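Non-structural protein 5 (Modoc virus, PDB 2WA2) probably methylates the cap of viral RNA at guanine N7 and ribose 2'-O, using S-adenosylmethionine as methyl donor. Local coordinates at residues 137-141 against 142-146; 171-174 against 175-179; 199-202 against 203-207; 244-247 against 248-252. The protein carries 4 engineered substitutions. One frame throughout, in Å; residues are numbered along the deposited sequence.

Contact 1: residues 137-141 against 142-146. Engineered in segment 142-146: Thr142 (natural residue Arg). With SAM (S-adenosylmethionine), chain C.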
loop_
_atom_site.group_PDB
_atom_site.type_symbol
_atom_site.label_atom_id
_atom_site.label_comp_id
_atom_site.label_asym_id
_atom_site.label_seq_id
_atom_site.Cartn_x
_atom_site.Cartn_y
_atom_site.Cartn_z
ATOM N N SER A 137 2.639 15.241 -11.630
ATOM C CA SER A 137 3.988 14.717 -11.446
ATOM C C SER A 137 4.897 15.795 -10.868
ATOM O O SER A 137 4.477 16.953 -10.671
ATOM C CB SER A 137 4.567 14.151 -12.756
ATOM O OG SER A 137 3.699 13.149 -13.254
ATOM N N LYS A 138 6.128 15.408 -10.577
ATOM C CA LYS A 138 7.136 16.287 -10.020
ATOM C C LYS A 138 6.697 16.883 -8.684
ATOM O O LYS A 138 6.806 18.097 -8.452
ATOM C CB LYS A 138 7.512 17.392 -11.039
ATOM C CG LYS A 138 7.657 16.868 -12.445
ATOM C CD LYS A 138 8.864 16.026 -12.608
ATOM C CE LYS A 138 9.039 15.667 -14.107
ATOM N NZ LYS A 138 10.115 14.648 -14.220
ATOM N N VAL A 139 6.214 16.004 -7.804
ATOM C CA VAL A 139 5.818 16.359 -6.440
ATOM C C VAL A 139 6.322 15.266 -5.504
ATOM O O VAL A 139 6.105 14.055 -5.770
ATOM C CB VAL A 139 4.251 16.480 -6.292
ATOM C CG1 VAL A 139 3.870 16.656 -4.852
ATOM C CG2 VAL A 139 3.724 17.671 -7.080
ATOM N N ASP A 140 6.999 15.699 -4.449
ATOM C CA ASP A 140 7.428 14.831 -3.358
ATOM C C ASP A 140 6.290 14.887 -2.335
ATOM O O ASP A 140 6.114 15.892 -1.624
ATOM C CB ASP A 140 8.727 15.335 -2.745
ATOM C CG ASP A 140 9.221 14.461 -1.587
ATOM O OD1 ASP A 140 8.472 13.538 -1.125
ATOM O OD2 ASP A 140 10.362 14.705 -1.147
ATOM N N VAL A 141 5.536 13.802 -2.248
ATOM C CA VAL A 141 4.348 13.809 -1.390
ATOM C C VAL A 141 4.704 13.846 0.079
ATOM O O VAL A 141 3.891 14.272 0.879
ATOM C CB VAL A 141 3.351 12.643 -1.677
ATOM C CG1 VAL A 141 2.899 12.630 -3.154
ATOM C CG2 VAL A 141 3.931 11.328 -1.228
ATOM N N THR A 142 5.914 13.431 0.454
ATOM C CA THR A 142 6.327 13.535 1.848
ATOM C C THR A 142 6.451 14.990 2.331
ATOM O O THR A 142 6.575 15.232 3.546
ATOM C CB THR A 142 7.657 12.792 2.169
ATOM O OG1 THR A 142 8.750 13.514 1.596
ATOM C CG2 THR A 142 7.641 11.331 1.663
ATOM N N LYS A 143 6.415 15.938 1.391
ATOM C CA LYS A 143 6.573 17.358 1.684
ATOM C C LYS A 143 5.332 18.170 1.294
ATOM O O LYS A 143 5.370 19.395 1.229
ATOM C CB LYS A 143 7.821 17.911 0.960
ATOM C CG LYS A 143 9.135 17.123 1.190
ATOM C CD LYS A 143 9.760 17.432 2.546
ATOM C CE LYS A 143 10.907 16.485 2.862
ATOM N NZ LYS A 143 10.359 15.233 3.442
ATOM N N MET A 144 4.228 17.499 1.010
ATOM C CA MET A 144 3.015 18.196 0.602
ATOM C C MET A 144 2.143 18.486 1.820
ATOM O O MET A 144 2.008 17.676 2.750
ATOM C CB MET A 144 2.262 17.355 -0.429
ATOM C CG MET A 144 1.271 18.070 -1.395
ATOM S SD MET A 144 0.287 16.817 -2.304
ATOM C CE MET A 144 1.499 15.581 -2.313
ATOM N N GLU A 145 1.570 19.673 1.807
ATOM C CA GLU A 145 0.582 20.079 2.771
ATOM C C GLU A 145 -0.693 19.232 2.581
ATOM O O GLU A 145 -1.244 19.169 1.468
ATOM C CB GLU A 145 0.306 21.577 2.539
ATOM C CG GLU A 145 -0.881 22.154 3.286
ATOM C CD GLU A 145 -0.543 22.550 4.701
ATOM O OE1 GLU A 145 -1.394 23.209 5.335
ATOM O OE2 GLU A 145 0.553 22.203 5.191
ATOM N N PRO A 146 -1.165 18.560 3.655
ATOM C CA PRO A 146 -2.432 17.835 3.497
ATOM C C PRO A 146 -3.525 18.835 3.175
ATOM O O PRO A 146 -3.425 20.011 3.590
ATOM C CB PRO A 146 -2.674 17.222 4.892
ATOM C CG PRO A 146 -1.360 17.243 5.540
ATOM C CD PRO A 146 -0.652 18.455 5.029
HETATM N N SAM C . -0.720 2.475 -7.160
HETATM C CA SAM C . 0.245 2.509 -8.310
HETATM C C SAM C . -0.450 2.068 -9.602
HETATM O O SAM C . -1.551 1.508 -9.531
HETATM O OXT SAM C . 0.049 2.231 -10.731
HETATM C CB SAM C . 1.439 1.597 -8.029
HETATM C CG SAM C . 2.369 2.121 -6.942
HETATM S SD SAM C . 3.526 3.265 -7.713
HETATM C CE SAM C . 4.796 2.066 -8.232
HETATM C "C5'" SAM C . 4.409 3.956 -6.299
HETATM C "C4'" SAM C . 4.955 5.306 -6.764
HETATM O "O4'" SAM C . 5.234 6.165 -5.689
HETATM C "C3'" SAM C . 6.269 5.150 -7.525
HETATM O "O3'" SAM C . 5.995 5.392 -8.883
HETATM C "C2'" SAM C . 7.191 6.222 -6.970
HETATM O "O2'" SAM C . 7.750 6.966 -8.024
HETATM C "C1'" SAM C . 6.225 7.069 -6.138
HETATM N N9 SAM C . 6.873 7.739 -5.015
HETATM C C8 SAM C . 7.803 7.199 -4.158
HETATM N N7 SAM C . 8.141 8.122 -3.252
HETATM C C5 SAM C . 7.436 9.249 -3.544
HETATM C C6 SAM C . 7.394 10.510 -2.945
HETATM N N6 SAM C . 8.145 10.815 -1.903
HETATM N N1 SAM C . 6.532 11.458 -3.463
HETATM C C2 SAM C . 5.751 11.185 -4.554
HETATM N N3 SAM C . 5.779 9.947 -5.164
HETATM C C4 SAM C . 6.632 9.011 -4.645
HETATM O O HOH W 1 2.126 15.109 2.894
#
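Met144 closes back over Val139 and Val141, its methyl CE lying 3.4 Å from CG1 of Val141, tighter than usual van der Waals contact. CG1 of Val139 comes in at about a right angle to the methionine and stops 3.6 Å from the same CE. A bend of the thioether at chi3 (-30°) turns the methyl against the side chain of buried Val141, which also meets Tyr112 and Leu89. The polar half is built on Asp140. Asp140 OD1 accepts the backbone N of Thr142 at 3.0 Å, forming an Asx turn, and OG1 of this engineered threonine at 2.7 Å, both donors approaching from one face of the carboxylate. The turn forms part of the adenine site of a Rossmann-like methyltransferase: Asp140 OD1 also receives N6 of S-adenosylmethionine at 2.9 Å, while Val141 N donates to adenine N1 at 2.8 Å, nearly straight at 167°. Toward solvent the packing thins. Exposed Lys143 lays CG 3.6 Å from OD2 of Asp140, then bends at chi2 and chi4 until NZ donates to Thr142 OG1. Farther along, a water donates to the carbonyl oxygens of both Val141 and Met144.

Contact 2: residues 171-174 against 175-179; sequences LTVL and NVISR
Val173 and Ile177, one helical turn apart, lie side by side and point the same way. Ile177 CB is 3.5 Å from Val173 O. The carbonyl oxygen of Leu174 lies a little farther from that CB. With CG1 opposite the carbonyl carbon and next to the backbone N (chi1 -68°), the longer branch passes back over the preceding turn: Ile177 CG1 sits 3.3 Å from Val173 O and 4.1 Å from Val173 CG1. The branch then turns at chi2 to end in CD1, and the side chain as a whole packs on Val152, Cys154 and Val191. Ile177 N donates to Val173 O at 2.8 Å, nearly straight at 175°, the main-chain bond beneath the pair. On the exposed flank, a water donates to both Thr172 O, 3.1 Å away, and Asn175 OD1, 3.0 Å away. Buried Val176 brings CG2 to 3.2 Å from Thr172 O and packs on Thr142. The Val173-Ile177 pair belongs to the face of helix 163-183 that lies against strands 151-154 and 188-193, as is typical of the crossover helix in a beta-alpha-beta unit of a Rossmann-like methyltransferase.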
loop_
_atom_site.group_PDB
_atom_site.type_symbol
_atom_site.label_atom_id
_atom_site.label_comp_id
_atom_site.label_asym_id
_atom_site.label_seq_id
_atom_site.Cartn_x
_atom_site.Cartn_y
_atom_site.Cartn_z
ATOM N N LEU A 171 8.145 3.820 7.614
ATOM C CA LEU A 171 7.928 4.798 8.684
ATOM C C LEU A 171 7.669 6.182 8.149
ATOM O O LEU A 171 6.782 6.885 8.643
ATOM C CB LEU A 171 9.092 4.800 9.664
ATOM C CG LEU A 171 9.197 3.629 10.630
ATOM C CD1 LEU A 171 10.317 3.912 11.588
ATOM C CD2 LEU A 171 7.839 3.342 11.404
ATOM N N THR A 172 8.447 6.588 7.144
ATOM C CA THR A 172 8.238 7.873 6.515
ATOM C C THR A 172 6.847 8.018 5.926
ATOM O O THR A 172 6.200 9.031 6.133
ATOM C CB THR A 172 9.313 8.137 5.423
ATOM O OG1 THR A 172 10.583 8.235 6.072
ATOM C CG2 THR A 172 9.029 9.442 4.685
ATOM N N VAL A 173 6.397 7.011 5.185
ATOM C CA VAL A 173 5.026 7.002 4.629
ATOM C C VAL A 173 3.963 7.103 5.732
ATOM O O VAL A 173 3.052 7.928 5.647
ATOM C CB VAL A 173 4.779 5.761 3.757
ATOM C CG1 VAL A 173 3.312 5.613 3.350
ATOM C CG2 VAL A 173 5.669 5.808 2.506
ATOM N N LEU A 174 4.079 6.258 6.752
ATOM C CA LEU A 174 3.108 6.271 7.851
ATOM C C LEU A 174 3.034 7.643 8.556
ATOM O O LEU A 174 1.937 8.125 8.846
ATOM C CB LEU A 174 3.411 5.156 8.845
ATOM C CG LEU A 174 3.231 3.735 8.242
ATOM C CD1 LEU A 174 3.461 2.670 9.297
ATOM C CD2 LEU A 174 1.842 3.532 7.536
ATOM N N ASN A 175 4.192 8.245 8.822
ATOM C CA ASN A 175 4.236 9.591 9.400
ATOM C C ASN A 175 3.519 10.634 8.503
ATOM O O ASN A 175 2.741 11.474 8.986
ATOM C CB ASN A 175 5.680 9.990 9.741
ATOM C CG ASN A 175 5.754 11.309 10.459
ATOM O OD1 ASN A 175 6.262 12.284 9.912
ATOM N ND2 ASN A 175 5.187 11.375 11.678
ATOM N N VAL A 176 3.744 10.553 7.198
ATOM C CA VAL A 176 3.076 11.448 6.248
ATOM C C VAL A 176 1.556 11.208 6.248
ATOM O O VAL A 176 0.743 12.146 6.385
ATOM C CB VAL A 176 3.664 11.277 4.831
ATOM C CG1 VAL A 176 2.835 12.030 3.808
ATOM C CG2 VAL A 176 5.137 11.719 4.832
ATOM N N ILE A 177 1.167 9.949 6.103
ATOM C CA ILE A 177 -0.243 9.579 6.094
ATOM C C ILE A 177 -0.946 10.008 7.396
ATOM O O ILE A 177 -2.070 10.489 7.339
ATOM C CB ILE A 177 -0.441 8.050 5.821
ATOM C CG1 ILE A 177 -0.025 7.702 4.387
ATOM C CG2 ILE A 177 -1.890 7.576 6.180
ATOM C CD1 ILE A 177 -0.687 8.514 3.252
ATOM N N SER A 178 -0.282 9.856 8.541
ATOM C CA SER A 178 -0.881 10.297 9.823
ATOM C C SER A 178 -1.321 11.772 9.789
ATOM O O SER A 178 -2.373 12.116 10.327
ATOM C CB SER A 178 0.035 10.010 11.015
ATOM O OG SER A 178 0.088 8.606 11.208
ATOM N N ARG A 179 -0.533 12.622 9.123
ATOM C CA ARG A 179 -0.894 14.036 8.973
ATOM C C ARG A 179 -2.168 14.203 8.148
ATOM O O ARG A 179 -3.047 15.029 8.476
ATOM C CB ARG A 179 0.257 14.823 8.339
ATOM C CG ARG A 179 1.462 14.933 9.245
ATOM C CD ARG A 179 2.641 15.485 8.480
ATOM N NE ARG A 179 3.868 15.305 9.247
ATOM C CZ ARG A 179 5.045 14.983 8.717
ATOM N NH1 ARG A 179 5.167 14.796 7.401
ATOM N NH2 ARG A 179 6.097 14.843 9.519
HETATM O O HOH W 2 7.596 11.533 7.277
#

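Contact 3: residues 199-202 against 203-207; sequences CDVL and EALMK
The carboxylate of Glu203 has the thiol of Cys199 above its plane, with SG almost directly over CD at 4.2 Å, a loose van der Waals approach. SG stands opposite the backbone N of its own residue (chi1 -176°), which directs it along the helix toward the next turn. Lower on that side chain, CG of Glu203 lies 3.5 Å from Cys199 O, the same carbonyl that accepts Glu203 N. The other carboxylate, that of Asp200, rests near the start of the helix, and its side chain packs on Leu171 of helix 163-183. Away from these exposed groups, Val201 and Leu205 run side by side, with CG1 of the valine 3.9 Å from CD1 of the leucine. CG of Leu205 also sits over the turn, 3.4 Å from Val201 O. This i to i+4 pair belongs to the inner face of helix 199-212, which follows strand 188-193 in the Rossmann-like core; both residues touch Val193 of that strand as well as helix 163-183. CB of Ala204 lies 3.4 Å from Asp200 O and also meets Leu171. Leu202 instead meets Met240 and Val243 of helix 239-254 and Ala14 of helix 14-27. Met206 follows it one turn on: CG lies 3.3 Å from Leu202 O, and the chain then bends at chi2 and chi3, with the side chain packing on Ile239.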
loop_
_atom_site.group_PDB
_atom_site.type_symbol
_atom_site.label_atom_id
_atom_site.label_comp_id
_atom_site.label_asym_id
_atom_site.label_seq_id
_atom_site.Cartn_x
_atom_site.Cartn_y
_atom_site.Cartn_z
ATOM N N CYS A 199 9.708 -3.875 14.138
ATOM C CA CYS A 199 9.129 -3.440 15.399
ATOM C C CYS A 199 8.693 -1.976 15.390
ATOM O O CYS A 199 7.593 -1.688 15.846
ATOM C CB CYS A 199 10.029 -3.729 16.604
ATOM S SG CYS A 199 9.147 -3.249 18.151
ATOM N N ASP A 200 9.533 -1.058 14.889
ATOM C CA ASP A 200 9.141 0.360 14.838
ATOM C C ASP A 200 7.881 0.597 14.006
ATOM O O ASP A 200 7.021 1.426 14.357
ATOM C CB ASP A 200 10.277 1.295 14.371
ATOM C CG ASP A 200 10.931 0.856 13.077
ATOM O OD1 ASP A 200 10.411 -0.050 12.376
ATOM O OD2 ASP A 200 11.995 1.448 12.742
ATOM N N VAL A 201 7.772 -0.142 12.911
ATOM C CA VAL A 201 6.615 -0.027 12.057
ATOM C C VAL A 201 5.380 -0.558 12.779
ATOM O O VAL A 201 4.326 0.056 12.710
ATOM C CB VAL A 201 6.787 -0.752 10.691
ATOM C CG1 VAL A 201 5.441 -0.726 9.916
ATOM C CG2 VAL A 201 7.888 -0.072 9.857
ATOM N N LEU A 202 5.500 -1.715 13.427
ATOM C CA LEU A 202 4.358 -2.283 14.157
ATOM C C LEU A 202 3.820 -1.307 15.197
ATOM O O LEU A 202 2.600 -1.063 15.266
ATOM C CB LEU A 202 4.723 -3.637 14.797
ATOM C CG LEU A 202 4.759 -4.891 13.928
ATOM C CD1 LEU A 202 5.489 -6.026 14.692
ATOM C CD2 LEU A 202 3.376 -5.309 13.512
ATOM N N GLU A 203 4.724 -0.711 15.975
ATOM C CA GLU A 203 4.321 0.308 16.969
ATOM C C GLU A 203 3.673 1.544 16.335
ATOM O O GLU A 203 2.675 2.067 16.851
ATOM C CB GLU A 203 5.479 0.683 17.858
ATOM C CG GLU A 203 5.881 -0.503 18.709
ATOM C CD GLU A 203 6.859 -0.173 19.808
ATOM O OE1 GLU A 203 7.602 0.842 19.694
ATOM O OE2 GLU A 203 6.895 -0.963 20.785
ATOM N N ALA A 204 4.230 1.991 15.202
ATOM C CA ALA A 204 3.616 3.051 14.409
ATOM C C ALA A 204 2.206 2.704 13.940
ATOM O O ALA A 204 1.327 3.534 14.032
ATOM C CB ALA A 204 4.515 3.411 13.225
ATOM N N LEU A 205 1.986 1.469 13.462
ATOM C CA LEU A 205 0.675 1.045 12.986
ATOM C C LEU A 205 -0.328 0.942 14.132
ATOM O O LEU A 205 -1.481 1.320 13.961
ATOM C CB LEU A 205 0.742 -0.290 12.248
ATOM C CG LEU A 205 1.459 -0.313 10.899
ATOM C CD1 LEU A 205 1.743 -1.769 10.534
ATOM C CD2 LEU A 205 0.578 0.383 9.851
ATOM N N MET A 206 0.117 0.430 15.275
ATOM C CA MET A 206 -0.783 0.323 16.438
ATOM C C MET A 206 -1.231 1.723 16.855
ATOM O O MET A 206 -2.387 1.925 17.245
ATOM C CB MET A 206 -0.114 -0.390 17.630
ATOM C CG MET A 206 0.221 -1.901 17.444
ATOM S SD MET A 206 -1.200 -2.906 16.935
ATOM C CE MET A 206 -2.061 -3.124 18.525
ATOM N N LYS A 207 -0.306 2.682 16.787
ATOM C CA LYS A 207 -0.634 4.085 17.143
ATOM C C LYS A 207 -1.632 4.664 16.148
ATOM O O LYS A 207 -2.579 5.320 16.539
ATOM C CB LYS A 207 0.610 4.968 17.230
ATOM C CG LYS A 207 0.320 6.490 17.267
ATOM C CD LYS A 207 1.642 7.309 17.391
ATOM C CE LYS A 207 1.361 8.793 17.653
ATOM N NZ LYS A 207 2.656 9.552 17.969
#

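Contact 4: residues 244-247 against 248-252; sequences TAVS and RQLLK
Val246 and Leu250 form the apolar row of this turn, parallel side chains with CG1 of the valine 3.9 Å from CD1 of the leucine. CG of Leu250 also settles 3.3 Å from Val246 O, and Leu250 N donates to the same oxygen of Val246 at 2.9 Å and 169°. A chi1 of -63° keeps CG of Leu250 beside its own N and brings CD1 against the valine methyl. On the side toward helix 14-27, Thr244, which touches Ala14, and Arg248 also run alongside each other. There CG2 of the threonine approaches NE of the arginine obliquely at 4.2 Å, while CG of Arg248 lies 3.4 Å from Thr244 O. Leu251 packs over the neighbouring carbonyl, its CG 3.2 Å from Ser247 O. The next shell is supplied by other parts of the methyltransferase. Helix 239-254 pairs with the N-terminal helix 14-27, consistent with the way chain-terminal extensions flank the Rossmann-like core in flavivirus NS5: Arg248 meets Leu17, and Leu250 and Leu251 both touch Trp21. On the loop side, Val246 rests on Arg218 and His227, and Leu250 on Arg218 and Asn224. Buried Ser247 has its hydroxyl satisfied by a hydrogen bond with His227 NE2 and a weak one with Val243 O. Tyr36 OH is hydrogen-bonded to Leu250 O, tying helix 30-38 to this turn.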
loop_
_atom_site.group_PDB
_atom_site.type_symbol
_atom_site.label_atom_id
_atom_site.label_comp_id
_atom_site.label_asym_id
_atom_site.label_seq_id
_atom_site.Cartn_x
_atom_site.Cartn_y
_atom_site.Cartn_z
ATOM N N THR A 244 2.155 -11.623 11.635
ATOM C CA THR A 244 2.818 -12.883 11.985
ATOM C C THR A 244 2.261 -14.021 11.127
ATOM O O THR A 244 3.004 -14.886 10.647
ATOM C CB THR A 244 2.676 -13.195 13.514
ATOM O OG1 THR A 244 3.428 -12.225 14.253
ATOM C CG2 THR A 244 3.263 -14.561 13.826
ATOM N N ALA A 245 0.959 -13.989 10.895
ATOM C CA ALA A 245 0.315 -15.011 10.089
ATOM C C ALA A 245 0.825 -14.984 8.634
ATOM O O ALA A 245 1.054 -16.018 8.026
ATOM C CB ALA A 245 -1.184 -14.842 10.151
ATOM N N VAL A 246 1.038 -13.780 8.107
ATOM C CA VAL A 246 1.613 -13.610 6.779
ATOM C C VAL A 246 3.070 -14.104 6.754
ATOM O O VAL A 246 3.454 -14.832 5.827
ATOM C CB VAL A 246 1.496 -12.141 6.268
ATOM C CG1 VAL A 246 2.216 -11.959 4.914
ATOM C CG2 VAL A 246 0.007 -11.761 6.101
ATOM N N SER A 247 3.869 -13.740 7.747
ATOM C CA SER A 247 5.255 -14.286 7.812
ATOM C C SER A 247 5.253 -15.818 7.785
ATOM O O SER A 247 5.995 -16.429 7.028
ATOM C CB SER A 247 6.035 -13.764 9.029
ATOM O OG SER A 247 6.133 -12.343 9.011
ATOM N N ARG A 248 4.403 -16.439 8.604
ATOM C CA ARG A 248 4.370 -17.906 8.664
ATOM C C ARG A 248 3.881 -18.497 7.336
ATOM O O ARG A 248 4.432 -19.468 6.855
ATOM C CB ARG A 248 3.563 -18.380 9.889
ATOM C CG ARG A 248 4.281 -17.994 11.194
ATOM C CD ARG A 248 4.092 -19.021 12.338
ATOM N NE ARG A 248 4.588 -18.526 13.626
ATOM C CZ ARG A 248 5.731 -18.905 14.213
ATOM N NH1 ARG A 248 6.541 -19.804 13.652
ATOM N NH2 ARG A 248 6.068 -18.369 15.379
ATOM N N GLN A 249 2.894 -17.868 6.706
ATOM C CA GLN A 249 2.436 -18.301 5.394
ATOM C C GLN A 249 3.525 -18.230 4.320
ATOM O O GLN A 249 3.705 -19.175 3.556
ATOM C CB GLN A 249 1.235 -17.465 4.970
ATOM C CG GLN A 249 0.717 -17.785 3.591
ATOM C CD GLN A 249 -0.103 -16.629 3.038
ATOM O OE1 GLN A 249 0.352 -15.476 3.006
ATOM N NE2 GLN A 249 -1.309 -16.925 2.623
ATOM N N LEU A 250 4.212 -17.087 4.246
ATOM C CA LEU A 250 5.253 -16.880 3.241
ATOM C C LEU A 250 6.448 -17.804 3.470
ATOM O O LEU A 250 7.044 -18.253 2.519
ATOM C CB LEU A 250 5.705 -15.413 3.202
ATOM C CG LEU A 250 4.620 -14.398 2.796
ATOM C CD1 LEU A 250 5.247 -13.033 2.735
ATOM C CD2 LEU A 250 3.995 -14.808 1.431
ATOM N N LEU A 251 6.778 -18.085 4.727
ATOM C CA LEU A 251 7.851 -19.056 5.048
ATOM C C LEU A 251 7.491 -20.479 4.655
ATOM O O LEU A 251 8.306 -21.161 4.044
ATOM C CB LEU A 251 8.210 -19.019 6.531
ATOM C CG LEU A 251 8.911 -17.733 6.966
ATOM C CD1 LEU A 251 8.971 -17.654 8.499
ATOM C CD2 LEU A 251 10.312 -17.684 6.367
ATOM N N LYS A 252 6.283 -20.917 5.017
ATOM C CA LYS A 252 5.766 -22.242 4.601
ATOM C C LYS A 252 5.808 -22.359 3.083
ATOM O O LYS A 252 6.176 -23.374 2.555
ATOM C CB LYS A 252 4.321 -22.458 5.094
ATOM C CG LYS A 252 3.657 -23.738 4.567
ATOM C CD LYS A 252 2.118 -23.732 4.757
ATOM C CE LYS A 252 1.531 -25.169 4.745
ATOM N NZ LYS A 252 1.362 -25.715 6.166
#

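How the contacts relate
The four contacts follow one another along the chain without interleaving, from the loop after strand 133-136 through helices 163-183 and 199-212 to helix 239-254. Contacts 1 and 2 touch, their centres 12 Å apart, so the adenine-binding turn rests on the crossover helix. Contact 2 in turn meets contact 3, 11 Å away between centres, where Leu171 and Leu174 pack on helix 199-212. Contacts 3 and 4 do not touch; their nearest atoms are about 7 Å apart, although Leu202 reaches an earlier turn of helix 239-254. Contacts 1 and 4, 34 Å apart between centres, lie on opposite sides of the chain's centre, so the series spans from the cofactor pocket to the paired terminal helices.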